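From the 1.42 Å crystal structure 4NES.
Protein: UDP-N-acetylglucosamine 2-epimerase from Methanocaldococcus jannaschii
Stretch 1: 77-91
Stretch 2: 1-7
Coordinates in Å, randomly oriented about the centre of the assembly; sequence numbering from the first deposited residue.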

# COMPACT_ATOMS: atom_id res chain seq x y z
N GLU A 77 -2.11 -11.65 -11.53
CA GLU A 77 -3.29 -12.21 -12.19
C GLU A 77 -4.45 -11.24 -12.30
O GLU A 77 -5.15 -11.24 -13.31
CB GLU A 77 -3.73 -13.50 -11.50
CG GLU A 77 -2.70 -14.61 -11.57
CD GLU A 77 -2.33 -14.98 -13.00
OE1 GLU A 77 -3.25 -15.10 -13.84
OE2 GLU A 77 -1.13 -15.17 -13.27
N ILE A 78 -4.64 -10.40 -11.29
CA ILE A 78 -5.69 -9.39 -11.38
C ILE A 78 -5.35 -8.41 -12.48
O ILE A 78 -6.21 -7.98 -13.24
CB ILE A 78 -5.89 -8.64 -10.04
CG1 ILE A 78 -6.49 -9.55 -8.98
CG2 ILE A 78 -6.81 -7.44 -10.20
CD1 ILE A 78 -6.56 -8.90 -7.61
N GLU A 79 -4.07 -8.05 -12.62
CA GLU A 79 -3.70 -7.10 -13.65
C GLU A 79 -3.98 -7.62 -15.05
O GLU A 79 -4.41 -6.86 -15.91
CB GLU A 79 -2.24 -6.69 -13.52
CG GLU A 79 -1.87 -5.61 -14.53
CD GLU A 79 -0.46 -5.15 -14.40
OE1 GLU A 79 0.45 -5.98 -14.62
OE2 GLU A 79 -0.25 -3.95 -14.10
N LYS A 80 -3.75 -8.91 -15.28
CA LYS A 80 -4.06 -9.50 -16.58
C LYS A 80 -5.53 -9.30 -16.94
O LYS A 80 -5.86 -8.92 -18.07
CB LYS A 80 -3.71 -10.98 -16.59
CG LYS A 80 -2.22 -11.28 -16.58
CD LYS A 80 -1.99 -12.78 -16.48
CE LYS A 80 -0.51 -13.12 -16.39
NZ LYS A 80 -0.32 -14.58 -16.15
N VAL A 81 -6.41 -9.54 -15.98
CA VAL A 81 -7.84 -9.35 -16.20
C VAL A 81 -8.20 -7.89 -16.43
O VAL A 81 -8.93 -7.57 -17.37
CB VAL A 81 -8.67 -9.91 -15.05
CG1 VAL A 81 -10.14 -9.63 -15.30
CG2 VAL A 81 -8.42 -11.40 -14.89
N LEU A 82 -7.68 -6.99 -15.59
CA LEU A 82 -8.05 -5.58 -15.71
C LEU A 82 -7.51 -4.93 -16.98
O LEU A 82 -8.15 -4.03 -17.53
CB LEU A 82 -7.65 -4.78 -14.46
CG LEU A 82 -8.34 -5.21 -13.16
CD1 LEU A 82 -7.94 -4.28 -12.03
CD2 LEU A 82 -9.86 -5.26 -13.31
N LEU A 83 -6.35 -5.38 -17.45
CA LEU A 83 -5.82 -4.91 -18.74
C LEU A 83 -6.70 -5.33 -19.91
O LEU A 83 -6.78 -4.62 -20.92
CB LEU A 83 -4.40 -5.42 -18.95
CG LEU A 83 -3.31 -4.69 -18.16
CD1 LEU A 83 -1.98 -5.41 -18.28
CD2 LEU A 83 -3.19 -3.25 -18.63
N LYS A 84 -7.35 -6.48 -19.79
CA LYS A 84 -8.23 -6.98 -20.84
C LYS A 84 -9.60 -6.32 -20.77
O LYS A 84 -10.11 -5.84 -21.79
CB LYS A 84 -8.38 -8.49 -20.73
CG LYS A 84 -9.45 -9.03 -21.65
CD LYS A 84 -9.66 -10.52 -21.43
CE LYS A 84 -10.65 -11.08 -22.43
NZ LYS A 84 -10.77 -12.55 -22.30
N GLU A 85 -10.18 -6.30 -19.58
CA GLU A 85 -11.57 -5.86 -19.41
C GLU A 85 -11.74 -4.36 -19.27
O GLU A 85 -12.79 -3.82 -19.59
CB GLU A 85 -12.22 -6.59 -18.22
CG GLU A 85 -12.35 -8.10 -18.42
CD GLU A 85 -13.27 -8.48 -19.59
OE1 GLU A 85 -14.01 -7.61 -20.10
OE2 GLU A 85 -13.24 -9.66 -19.99
N LYS A 86 -10.70 -3.68 -18.79
CA LYS A 86 -10.72 -2.22 -18.66
C LYS A 86 -11.99 -1.62 -18.03
O LYS A 86 -12.64 -0.77 -18.64
CB LYS A 86 -10.41 -1.57 -20.01
CG LYS A 86 -9.06 -2.02 -20.59
CD LYS A 86 -8.72 -1.29 -21.88
CE LYS A 86 -9.78 -1.50 -22.95
NZ LYS A 86 -9.84 -2.91 -23.44
N PRO A 87 -12.34 -2.05 -16.81
CA PRO A 87 -13.48 -1.39 -16.16
C PRO A 87 -13.06 0.02 -15.79
O PRO A 87 -11.86 0.31 -15.75
CB PRO A 87 -13.67 -2.23 -14.88
CG PRO A 87 -12.30 -2.74 -14.57
CD PRO A 87 -11.67 -3.02 -15.92
N ASP A 88 -14.00 0.90 -15.51
CA ASP A 88 -13.55 2.20 -15.02
C ASP A 88 -13.77 2.39 -13.52
O ASP A 88 -13.35 3.39 -12.96
CB ASP A 88 -14.11 3.36 -15.83
CG ASP A 88 -15.61 3.33 -15.95
OD1 ASP A 88 -16.26 2.66 -15.14
OD2 ASP A 88 -16.14 3.99 -16.86
N VAL A 89 -14.41 1.41 -12.87
CA VAL A 89 -14.41 1.36 -11.41
C VAL A 89 -14.19 -0.08 -10.94
O VAL A 89 -14.74 -1.02 -11.51
CB VAL A 89 -15.74 1.87 -10.81
CG1 VAL A 89 -15.69 1.84 -9.29
CG2 VAL A 89 -16.07 3.27 -11.29
N VAL A 90 -13.36 -0.23 -9.90
CA VAL A 90 -13.17 -1.49 -9.20
C VAL A 90 -13.71 -1.36 -7.78
O VAL A 90 -13.39 -0.39 -7.07
CB VAL A 90 -11.68 -1.89 -9.20
CG1 VAL A 90 -11.35 -2.88 -8.09
CG2 VAL A 90 -11.28 -2.44 -10.56
N VAL A 91 -14.53 -2.32 -7.37
CA VAL A 91 -15.09 -2.33 -6.03
C VAL A 91 -14.43 -3.43 -5.21
O VAL A 91 -14.37 -4.58 -5.66
CB VAL A 91 -16.62 -2.56 -6.06
CG1 VAL A 91 -17.15 -2.75 -4.66
CG2 VAL A 91 -17.33 -1.39 -6.72
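Stretch 2 (1-7) MKLSIIL

Stretch 2 is extended: from Leu3 to Leu7 its phi/psi pairs stay in the beta region, from -122/135 at Leu3 to -141/164 at Leu7. It lies beside strand 89-91 and runs the same way, the two axes approaching to 4.7 Å with a signed crossing angle of -27°. Against helix 77-85 it runs nearly antiparallel, at 168° and an axial distance of 10.9 Å, the chain turning back after the helix at Lys86, whose phi is positive (46°).

Backbone hydrogen bonds fix the parallel register, pairing Val89 with Leu3, Val90 with Ser4 and Val91 with Ile5. Ser4 N donates to Val89 O (3.0 Å, 170°), Val91 N to Ser4 O (2.9 Å, 167°) and Ile6 N to Val91 O (3.0 Å, 170°); the near-linear angles support a regular ladder. Before it, Lys2 O accepts from Asp88 N at 2.9 Å and, weakly, from Val89 N at 3.4 Å. Within the ladder, CA-H...O contacts include Val90 CA to Ser4 O at 3.3 Å.

Two salt bridges secure the start of stretch 2. The side chain of Lys2, all four chi angles t, extends to the helix end, where NZ lies 2.5 Å from Glu85 OE1 and also donates to Glu85 O at 2.8 Å. The terminal amine, Met1 N, meets Asp88 OD2 at 3.0 Å.

Apolar packing separates by sheet face. On the face of Val90 and Ser4, Ile6 CD1 reaches Val90 CG1 (3.7 Å) and Ile78 CG2 (3.8 Å), with Leu82 CD1 farther from Ile6 CD1 at 4.4 Å, so Ile6 bridges strand and helix. On the other face, Val91 CG2 lies 4.1 Å from Leu3 CD1, and Val91 CB 4.3 Å from Ile5 CG1. Apart from these apolar pairs, Pro87 CG makes a close van der Waals contact with Ser4 OG at 3.2 Å. Together the stretches bury 687 Å², both sides summed.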

# COMPACT_ATOMS: atom_id res chain seq x y z
N MSE A 1 -19.03 3.13 -17.11
CA MSE A 1 -19.07 2.26 -18.28
C MSE A 1 -19.16 0.80 -17.90
O MSE A 1 -19.94 0.03 -18.46
CB MSE A 1 -17.80 2.44 -19.09
CG MSE A 1 -17.76 3.74 -19.80
SE MSE A 1 -19.09 3.74 -21.21
CE MSE A 1 -17.82 3.22 -22.55
N LYS A 2 -18.33 0.44 -16.93
CA LYS A 2 -18.10 -0.95 -16.59
C LYS A 2 -17.52 -1.03 -15.19
O LYS A 2 -16.58 -0.30 -14.85
CB LYS A 2 -17.13 -1.55 -17.61
CG LYS A 2 -16.90 -3.03 -17.48
CD LYS A 2 -16.07 -3.48 -18.68
CE LYS A 2 -15.81 -4.96 -18.69
NZ LYS A 2 -15.12 -5.35 -19.96
N LEU A 3 -18.06 -1.94 -14.40
CA LEU A 3 -17.67 -2.09 -13.01
C LEU A 3 -17.17 -3.51 -12.78
O LEU A 3 -17.81 -4.47 -13.22
CB LEU A 3 -18.89 -1.80 -12.13
CG LEU A 3 -18.75 -1.85 -10.61
CD1 LEU A 3 -19.75 -0.88 -9.98
CD2 LEU A 3 -18.99 -3.24 -10.06
N SER A 4 -16.05 -3.64 -12.08
CA SER A 4 -15.57 -4.96 -11.66
C SER A 4 -15.59 -5.05 -10.14
O SER A 4 -15.04 -4.19 -9.46
CB SER A 4 -14.15 -5.22 -12.15
OG SER A 4 -14.08 -5.23 -13.57
N ILE A 5 -16.21 -6.10 -9.62
CA ILE A 5 -16.12 -6.41 -8.20
C ILE A 5 -15.03 -7.45 -8.03
O ILE A 5 -15.04 -8.47 -8.71
CB ILE A 5 -17.42 -7.01 -7.67
CG1 ILE A 5 -18.55 -6.00 -7.77
CG2 ILE A 5 -17.24 -7.44 -6.22
CD1 ILE A 5 -19.92 -6.58 -7.44
N ILE A 6 -14.06 -7.18 -7.16
CA ILE A 6 -13.01 -8.14 -6.87
C ILE A 6 -13.18 -8.63 -5.44
O ILE A 6 -13.22 -7.82 -4.52
CB ILE A 6 -11.62 -7.50 -7.04
CG1 ILE A 6 -11.48 -6.93 -8.45
CG2 ILE A 6 -10.51 -8.52 -6.73
CD1 ILE A 6 -10.15 -6.27 -8.73
N LEU A 7 -13.29 -9.94 -5.27
CA LEU A 7 -13.46 -10.53 -3.95
C LEU A 7 -12.67 -11.83 -3.83
O LEU A 7 -12.26 -12.42 -4.83
CB LEU A 7 -14.95 -10.79 -3.66
CG LEU A 7 -15.73 -11.74 -4.58
CD1 LEU A 7 -15.49 -13.21 -4.25
CD2 LEU A 7 -17.23 -11.44 -4.53